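Local atomic coordinates of probable zinc protease (PDB entry 4NNZ), a protein that probably hydrolyses peptide bonds as one subunit of the heterodimeric M16-family zinc metalloprotease PA0371-PA0372. Residues 129-132 against 133-137; 143-146 against 147-150; 303-306 against 307-311. All blocks are in the same frame, centred on the assembly; numbering follows the deposited sequence.

Contact 1. Residues 129-132 against 133-137; sequences KEER and RLRTD
Arg133 reaches back along the helix to Glu130, three residues earlier, in a salt bridge in which NE and NH2 come side-on and share one oxygen, OE1. NH2 of Arg133 lies 3.0 Å from OE1 of Glu130, and NE of Arg133 lies 3.1 Å from that same OE1; both arrive on the syn side and from the same face of the carboxylate, somewhat out of its plane. The Glu130 chain can offer OE1 there because it bends at chi2 (70°). Leu134 sits on the other branch of this carboxylate, its CD2 methyl 3.4 Å from OE2 of Glu130, so the group is packed by carbon as well as paired with charge. Arg135 makes a longer salt bridge with the residue one turn before it, NE of Arg135 standing 3.6 Å from OE2 of Glu131. Here helix 118-137 is coming to its end: the regular i to i+4 backbone bonds give way to a wider, pi-type turn over 133-137. Thr136 marks the change. Its N bonds to O of Arg132, and that oxygen also accepts from N of Asp137 at 3.2 Å, the five-residue bond of the wide turn. The CG2 methyl of Thr136 lies over one face of the Arg132 guanidinium. Asp137 closes the turn with a salt bridge, OD1 of Asp137 to NH2 of Arg132 at 3.2 Å, the two planar groups turned 69° apart. NH1 of that buried guanidinium turns elsewhere, bonding to Gly164 O.

Contact 2. Residues 143-146 against 147-150; sequences LAFE and RFKA
Phe145 and Phe148 meet one turn apart on the alpha helix 140-152, which packs against strands 233-240 and 415-422. CE1 of Phe145 comes within 3.8 Å of CD2 of Phe148, and CD2 of Phe148 lies over one face of the Phe145 ring. The centroids are 5.5 Å apart and the planes inclined at 47°, an oblique pair. The CD methylene of Lys149 approaches the same ring obliquely, near CE2 of Phe145 at 4.2 Å. Elsewhere on the helix Leu143 and Arg147 run side by side in the same direction, and CD2 of Leu143 covers one face of the guanidinium, 3.8 Å from NH2 of Arg147. The Arg147 chain turns sharply at chi2 (-66°), which brings the guanidinium alongside Leu143.

The helix backbone behind these side chains is held by i to i+4 bonds. N of Lys149 donates to O of Phe145 at 2.9 Å and N of Phe148 to O of Ala144 at 3.0 Å, whereas the bond from Arg147 N to Leu143 O is weak.

Further out, the polar ends are held by the surroundings. Glu146 OE2 forms a salt bridge with Arg132 of the preceding helix, and Lys149 NZ donates to Tyr158 O. Arg147 NH1 crosses to Pro231 O of the second subunit, so the guanidinium that Leu143 covers is also part of the subunit interface. At the root of that side chain, CG of Arg147 lies 3.3 Å from O of Leu143.

Contact 3. Residues 303-306 against 307-311; sequences AFNR and GDSLF
Ser309 OG is where the two halves of this turn converge. ND2 of Asn305 stands 3.2 Å from OG of Ser309, and the same hydroxyl is hydrogen-bonded to the backbone O of Asp302, at the start of the loop. The Asn305 side chain points in across the turn: its CG is anti to the carbonyl carbon (chi1 -77°), which puts the amide beside the far limb. There ND2 of Asn305 also lies 3.4 Å from O of Asp308 and 3.4 Å from CB of Ser309. Lower in the same side chain, CB of Asn305 rests 3.3 Å from O of Gly307, so the amide and its methylene together line the inside of the bend. Ser309 meets it with OG anti to its own backbone N (chi1 -170°).

The Gly307 carbonyl is taken by Ser255 OG. The Asp308 carboxylate turns away from Asn305 and is satisfied by Ser258 OG through OD1 and by the N of Glu227 through OD2. Arg306 leads away from the bend, to a cation-pi contact with Tyr41, while its backbone N donates to Asp87 OD2.

From Ser309 onward the chain is extended and pairs with strand 246-253. The arrangement is that of a beta hairpin connection, the loop joining the antiparallel edge strand 294-301 to its neighbour 309-317 in the five-stranded sheet.

In the fold
All three contacts are local, and each closes before the next begins, so none nests or crosses. Contact 1 comes first, at the C-terminal end of helix 118-137. A short turn leads to contact 2 on helix 140-152, and the two touch directly: the Arg132-Glu146 salt bridge spans the two helices, and Leu143 packs against the backbone of Thr136 and Asp137. Much later, contact 3 closes the hairpin loop ahead of strand 309-317. There Leu310 packs on Phe148, bringing helix 140-152 against the five-stranded sheet. Contacts 1 and 3 stay about 16 Å apart at their nearest atoms, so contact 2 is the one that touches both.

Contact 1. Residues 129-132 against 133-137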
loop_
_atom_site.group_PDB
_atom_site.type_symbol
_atom_site.label_atom_id
_atom_site.label_comp_id
_atom_site.label_asym_id
_atom_site.label_seq_id
_atom_site.Cartn_x
_atom_site.Cartn_y
_atom_site.Cartn_z
ATOM N N LYS A 129 8.989 13.176 -13.742
ATOM C CA LYS A 129 9.017 13.733 -12.433
ATOM C C LYS A 129 8.406 15.084 -12.508
ATOM O O LYS A 129 7.692 15.516 -11.639
ATOM C CB LYS A 129 10.440 13.884 -11.986
ATOM C CG LYS A 129 11.072 12.610 -11.525
ATOM C CD LYS A 129 12.346 12.900 -10.795
ATOM C CE LYS A 129 13.545 12.796 -11.690
ATOM N NZ LYS A 129 14.713 13.234 -10.917
ATOM N N GLU A 130 8.743 15.775 -13.564
ATOM C CA GLU A 130 8.236 17.084 -13.775
ATOM C C GLU A 130 6.749 17.041 -13.945
ATOM O O GLU A 130 6.054 17.823 -13.387
ATOM C CB GLU A 130 8.922 17.667 -14.987
ATOM C CG GLU A 130 8.359 18.965 -15.479
ATOM C CD GLU A 130 8.648 20.094 -14.541
ATOM O OE1 GLU A 130 8.956 19.837 -13.373
ATOM O OE2 GLU A 130 8.569 21.246 -14.961
ATOM N N GLU A 131 6.264 16.079 -14.693
ATOM C CA GLU A 131 4.851 15.906 -14.893
ATOM C C GLU A 131 4.131 15.640 -13.576
ATOM O O GLU A 131 3.024 16.042 -13.421
ATOM C CB GLU A 131 4.584 14.808 -15.924
ATOM C CG GLU A 131 3.251 14.097 -15.802
ATOM C CD GLU A 131 2.892 13.271 -17.003
ATOM O OE1 GLU A 131 3.605 12.310 -17.288
ATOM O OE2 GLU A 131 1.887 13.570 -17.663
ATOM N N ARG A 132 4.761 14.949 -12.655
ATOM C CA ARG A 132 4.177 14.738 -11.366
ATOM C C ARG A 132 3.981 16.008 -10.578
ATOM O O ARG A 132 3.009 16.156 -9.905
ATOM C CB ARG A 132 5.014 13.773 -10.552
ATOM C CG ARG A 132 4.195 13.058 -9.533
ATOM C CD ARG A 132 4.953 12.653 -8.308
ATOM N NE ARG A 132 4.213 13.052 -7.140
ATOM C CZ ARG A 132 3.185 12.415 -6.621
ATOM N NH1 ARG A 132 2.741 11.295 -7.121
ATOM N NH2 ARG A 132 2.609 12.916 -5.577
ATOM N N ARG A 133 4.957 16.887 -10.610
ATOM C CA ARG A 133 4.839 18.130 -9.919
ATOM C C ARG A 133 3.739 18.996 -10.459
ATOM O O ARG A 133 2.968 19.543 -9.733
ATOM C CB ARG A 133 6.091 18.934 -10.156
ATOM C CG ARG A 133 7.309 18.494 -9.410
ATOM C CD ARG A 133 8.193 19.688 -9.156
ATOM N NE ARG A 133 8.480 20.459 -10.366
ATOM C CZ ARG A 133 8.080 21.704 -10.587
ATOM N NH1 ARG A 133 7.358 22.349 -9.689
ATOM N NH2 ARG A 133 8.401 22.305 -11.705
ATOM N N LEU A 134 3.737 19.180 -11.752
ATOM C CA LEU A 134 2.835 20.086 -12.382
ATOM C C LEU A 134 1.399 19.679 -12.294
ATOM O O LEU A 134 0.539 20.483 -12.027
ATOM C CB LEU A 134 3.221 20.240 -13.837
ATOM C CG LEU A 134 4.150 21.362 -14.283
ATOM C CD1 LEU A 134 4.802 22.057 -13.120
ATOM C CD2 LEU A 134 5.200 20.853 -15.234
ATOM N N ARG A 135 1.145 18.424 -12.584
ATOM C CA ARG A 135 -0.188 17.936 -12.691
ATOM C C ARG A 135 -0.745 17.258 -11.479
ATOM O O ARG A 135 -1.891 16.969 -11.468
ATOM C CB ARG A 135 -0.258 16.982 -13.844
ATOM C CG ARG A 135 -0.043 17.617 -15.174
ATOM C CD ARG A 135 -0.432 16.644 -16.244
ATOM N NE ARG A 135 0.407 16.788 -17.409
ATOM C CZ ARG A 135 0.044 17.415 -18.513
ATOM N NH1 ARG A 135 -1.159 17.957 -18.621
ATOM N NH2 ARG A 135 0.895 17.494 -19.514
ATOM N N THR A 136 0.070 16.947 -10.492
ATOM C CA THR A 136 -0.446 16.342 -9.278
ATOM C C THR A 136 -0.205 17.138 -8.021
ATOM O O THR A 136 -1.106 17.491 -7.341
ATOM C CB THR A 136 0.112 14.936 -9.095
ATOM O OG1 THR A 136 -0.242 14.161 -10.217
ATOM C CG2 THR A 136 -0.445 14.298 -7.904
ATOM N N ASP A 137 1.042 17.395 -7.724
ATOM C CA ASP A 137 1.385 18.214 -6.605
ATOM C C ASP A 137 0.906 19.646 -6.705
ATOM O O ASP A 137 0.454 20.200 -5.747
ATOM C CB ASP A 137 2.878 18.207 -6.426
ATOM C CG ASP A 137 3.382 16.942 -5.852
ATOM O OD1 ASP A 137 2.604 16.138 -5.383
ATOM O OD2 ASP A 137 4.577 16.733 -5.854
#

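Contact 2. Residues 143-146 against 147-150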
loop_
_atom_site.group_PDB
_atom_site.type_symbol
_atom_site.label_atom_id
_atom_site.label_comp_id
_atom_site.label_asym_id
_atom_site.label_seq_id
_atom_site.Cartn_x
_atom_site.Cartn_y
_atom_site.Cartn_z
ATOM N N LEU A 143 -4.127 16.462 -6.023
ATOM C CA LEU A 143 -3.371 16.169 -4.841
ATOM C C LEU A 143 -4.207 15.565 -3.770
ATOM O O LEU A 143 -3.837 14.604 -3.160
ATOM C CB LEU A 143 -2.788 17.458 -4.298
ATOM C CG LEU A 143 -1.689 17.438 -3.257
ATOM C CD1 LEU A 143 -1.040 18.782 -3.164
ATOM C CD2 LEU A 143 -2.194 17.079 -1.898
ATOM N N ALA A 144 -5.340 16.176 -3.539
ATOM C CA ALA A 144 -6.269 15.727 -2.556
ATOM C C ALA A 144 -6.768 14.357 -2.878
ATOM O O ALA A 144 -6.889 13.545 -2.024
ATOM C CB ALA A 144 -7.429 16.691 -2.486
ATOM N N PHE A 145 -7.063 14.116 -4.128
ATOM C CA PHE A 145 -7.563 12.844 -4.543
ATOM C C PHE A 145 -6.587 11.709 -4.360
ATOM O O PHE A 145 -6.967 10.619 -4.099
ATOM C CB PHE A 145 -8.075 12.903 -5.958
ATOM C CG PHE A 145 -9.052 11.827 -6.282
ATOM C CD1 PHE A 145 -10.357 11.946 -5.929
ATOM C CD2 PHE A 145 -8.651 10.700 -6.945
ATOM C CE1 PHE A 145 -11.252 10.963 -6.207
ATOM C CE2 PHE A 145 -9.544 9.714 -7.233
ATOM C CZ PHE A 145 -10.844 9.853 -6.872
ATOM N N GLU A 146 -5.321 11.987 -4.538
ATOM C CA GLU A 146 -4.287 11.000 -4.391
ATOM C C GLU A 146 -4.240 10.515 -2.978
ATOM O O GLU A 146 -4.157 9.355 -2.741
ATOM C CB GLU A 146 -2.966 11.611 -4.764
ATOM C CG GLU A 146 -1.895 10.639 -5.102
ATOM C CD GLU A 146 -0.602 11.323 -5.353
ATOM O OE1 GLU A 146 -0.240 12.159 -4.550
ATOM O OE2 GLU A 146 0.045 11.042 -6.345
ATOM N N ARG A 147 -4.308 11.433 -2.048
ATOM C CA ARG A 147 -4.428 11.116 -0.660
ATOM C C ARG A 147 -5.685 10.372 -0.309
ATOM O O ARG A 147 -5.664 9.508 0.505
ATOM C CB ARG A 147 -4.421 12.384 0.166
ATOM C CG ARG A 147 -3.334 13.382 -0.103
ATOM C CD ARG A 147 -2.001 12.834 0.259
ATOM N NE ARG A 147 -0.922 13.633 -0.243
ATOM C CZ ARG A 147 -0.370 14.614 0.428
ATOM N NH1 ARG A 147 -0.806 14.935 1.609
ATOM N NH2 ARG A 147 0.614 15.267 -0.090
ATOM N N PHE A 148 -6.798 10.761 -0.886
ATOM C CA PHE A 148 -8.076 10.181 -0.563
ATOM C C PHE A 148 -8.074 8.748 -0.958
ATOM O O PHE A 148 -8.508 7.910 -0.234
ATOM C CB PHE A 148 -9.188 10.965 -1.261
ATOM C CG PHE A 148 -10.469 10.236 -1.397
ATOM C CD1 PHE A 148 -11.309 10.101 -0.333
ATOM C CD2 PHE A 148 -10.839 9.709 -2.594
ATOM C CE1 PHE A 148 -12.486 9.439 -0.458
ATOM C CE2 PHE A 148 -12.014 9.038 -2.731
ATOM C CZ PHE A 148 -12.841 8.914 -1.665
ATOM N N LYS A 149 -7.553 8.506 -2.132
ATOM C CA LYS A 149 -7.420 7.188 -2.670
ATOM C C LYS A 149 -6.510 6.283 -1.873
ATOM O O LYS A 149 -6.835 5.156 -1.687
ATOM C CB LYS A 149 -6.977 7.248 -4.122
ATOM C CG LYS A 149 -7.314 6.005 -4.902
ATOM C CD LYS A 149 -7.429 6.242 -6.381
ATOM C CE LYS A 149 -7.160 4.994 -7.184
ATOM N NZ LYS A 149 -5.785 4.970 -7.699
ATOM N N ALA A 150 -5.399 6.780 -1.376
ATOM C CA ALA A 150 -4.575 5.996 -0.508
ATOM C C ALA A 150 -5.251 5.569 0.804
ATOM O O ALA A 150 -5.138 4.456 1.208
ATOM C CB ALA A 150 -3.296 6.733 -0.239
#

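Contact 3. Residues 303-306 against 307-311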
loop_
_atom_site.group_PDB
_atom_site.type_symbol
_atom_site.label_atom_id
_atom_site.label_comp_id
_atom_site.label_asym_id
_atom_site.label_seq_id
_atom_site.Cartn_x
_atom_site.Cartn_y
_atom_site.Cartn_z
ATOM N N ALA A 303 -17.723 0.257 -12.244
ATOM C CA ALA A 303 -18.184 -1.073 -11.977
ATOM C C ALA A 303 -17.373 -2.111 -12.685
ATOM O O ALA A 303 -17.597 -3.274 -12.510
ATOM C CB ALA A 303 -19.621 -1.197 -12.387
ATOM N N PHE A 304 -16.421 -1.683 -13.488
ATOM C CA PHE A 304 -15.658 -2.594 -14.311
ATOM C C PHE A 304 -14.197 -2.749 -13.949
ATOM O O PHE A 304 -13.360 -2.750 -14.787
ATOM C CB PHE A 304 -15.829 -2.278 -15.781
ATOM C CG PHE A 304 -17.234 -2.260 -16.208
ATOM C CD1 PHE A 304 -17.877 -3.411 -16.489
ATOM C CD2 PHE A 304 -17.918 -1.095 -16.280
ATOM C CE1 PHE A 304 -19.173 -3.412 -16.865
ATOM C CE2 PHE A 304 -19.216 -1.082 -16.647
ATOM C CZ PHE A 304 -19.847 -2.246 -16.943
ATOM N N ASN A 305 -13.923 -2.852 -12.669
ATOM C CA ASN A 305 -12.592 -3.134 -12.161
ATOM C C ASN A 305 -12.177 -4.589 -12.125
ATOM O O ASN A 305 -12.962 -5.477 -12.034
ATOM C CB ASN A 305 -12.406 -2.527 -10.779
ATOM C CG ASN A 305 -12.177 -1.052 -10.815
ATOM O OD1 ASN A 305 -11.465 -0.545 -11.655
ATOM N ND2 ASN A 305 -12.763 -0.363 -9.894
ATOM N N ARG A 306 -10.890 -4.784 -12.141
ATOM C CA ARG A 306 -10.277 -6.056 -11.989
ATOM C C ARG A 306 -10.634 -6.610 -10.649
ATOM O O ARG A 306 -10.884 -7.765 -10.495
ATOM C CB ARG A 306 -8.808 -5.796 -11.968
ATOM C CG ARG A 306 -7.901 -6.820 -12.537
ATOM C CD ARG A 306 -6.513 -6.267 -12.394
ATOM N NE ARG A 306 -5.601 -7.277 -11.965
ATOM C CZ ARG A 306 -4.648 -7.125 -11.072
ATOM N NH1 ARG A 306 -4.445 -5.996 -10.462
ATOM N NH2 ARG A 306 -3.897 -8.145 -10.797
ATOM N N GLY A 307 -10.586 -5.754 -9.661
ATOM C CA GLY A 307 -10.941 -6.084 -8.319
ATOM C C GLY A 307 -12.061 -5.210 -7.834
ATOM O O GLY A 307 -12.929 -4.868 -8.556
ATOM N N ASP A 308 -11.957 -4.796 -6.596
ATOM C CA ASP A 308 -12.930 -3.983 -5.915
ATOM C C ASP A 308 -12.928 -2.533 -6.325
ATOM O O ASP A 308 -12.104 -2.114 -7.064
ATOM C CB ASP A 308 -12.708 -4.071 -4.426
ATOM C CG ASP A 308 -13.165 -5.351 -3.867
ATOM O OD1 ASP A 308 -14.034 -5.979 -4.460
ATOM O OD2 ASP A 308 -12.661 -5.739 -2.828
ATOM N N SER A 309 -13.867 -1.779 -5.805
ATOM C CA SER A 309 -14.132 -0.462 -6.280
ATOM C C SER A 309 -14.633 0.480 -5.216
ATOM O O SER A 309 -14.747 0.139 -4.087
ATOM C CB SER A 309 -15.100 -0.513 -7.444
ATOM O OG SER A 309 -15.193 0.738 -8.044
ATOM N N LEU A 310 -14.900 1.695 -5.634
ATOM C CA LEU A 310 -15.266 2.774 -4.772
ATOM C C LEU A 310 -16.475 3.484 -5.317
ATOM O O LEU A 310 -16.534 3.756 -6.476
ATOM C CB LEU A 310 -14.121 3.748 -4.761
ATOM C CG LEU A 310 -13.220 3.991 -3.579
ATOM C CD1 LEU A 310 -12.670 5.380 -3.687
ATOM C CD2 LEU A 310 -13.937 3.846 -2.262
ATOM N N PHE A 311 -17.429 3.796 -4.464
ATOM C CA PHE A 311 -18.576 4.570 -4.850
ATOM C C PHE A 311 -18.370 5.948 -4.322
ATOM O O PHE A 311 -18.285 6.140 -3.167
ATOM C CB PHE A 311 -19.845 3.996 -4.249
ATOM C CG PHE A 311 -21.095 4.637 -4.753
ATOM C CD1 PHE A 311 -21.532 5.822 -4.241
ATOM C CD2 PHE A 311 -21.826 4.051 -5.735
ATOM C CE1 PHE A 311 -22.667 6.408 -4.702
ATOM C CE2 PHE A 311 -22.968 4.632 -6.196
ATOM C CZ PHE A 311 -23.386 5.809 -5.681
#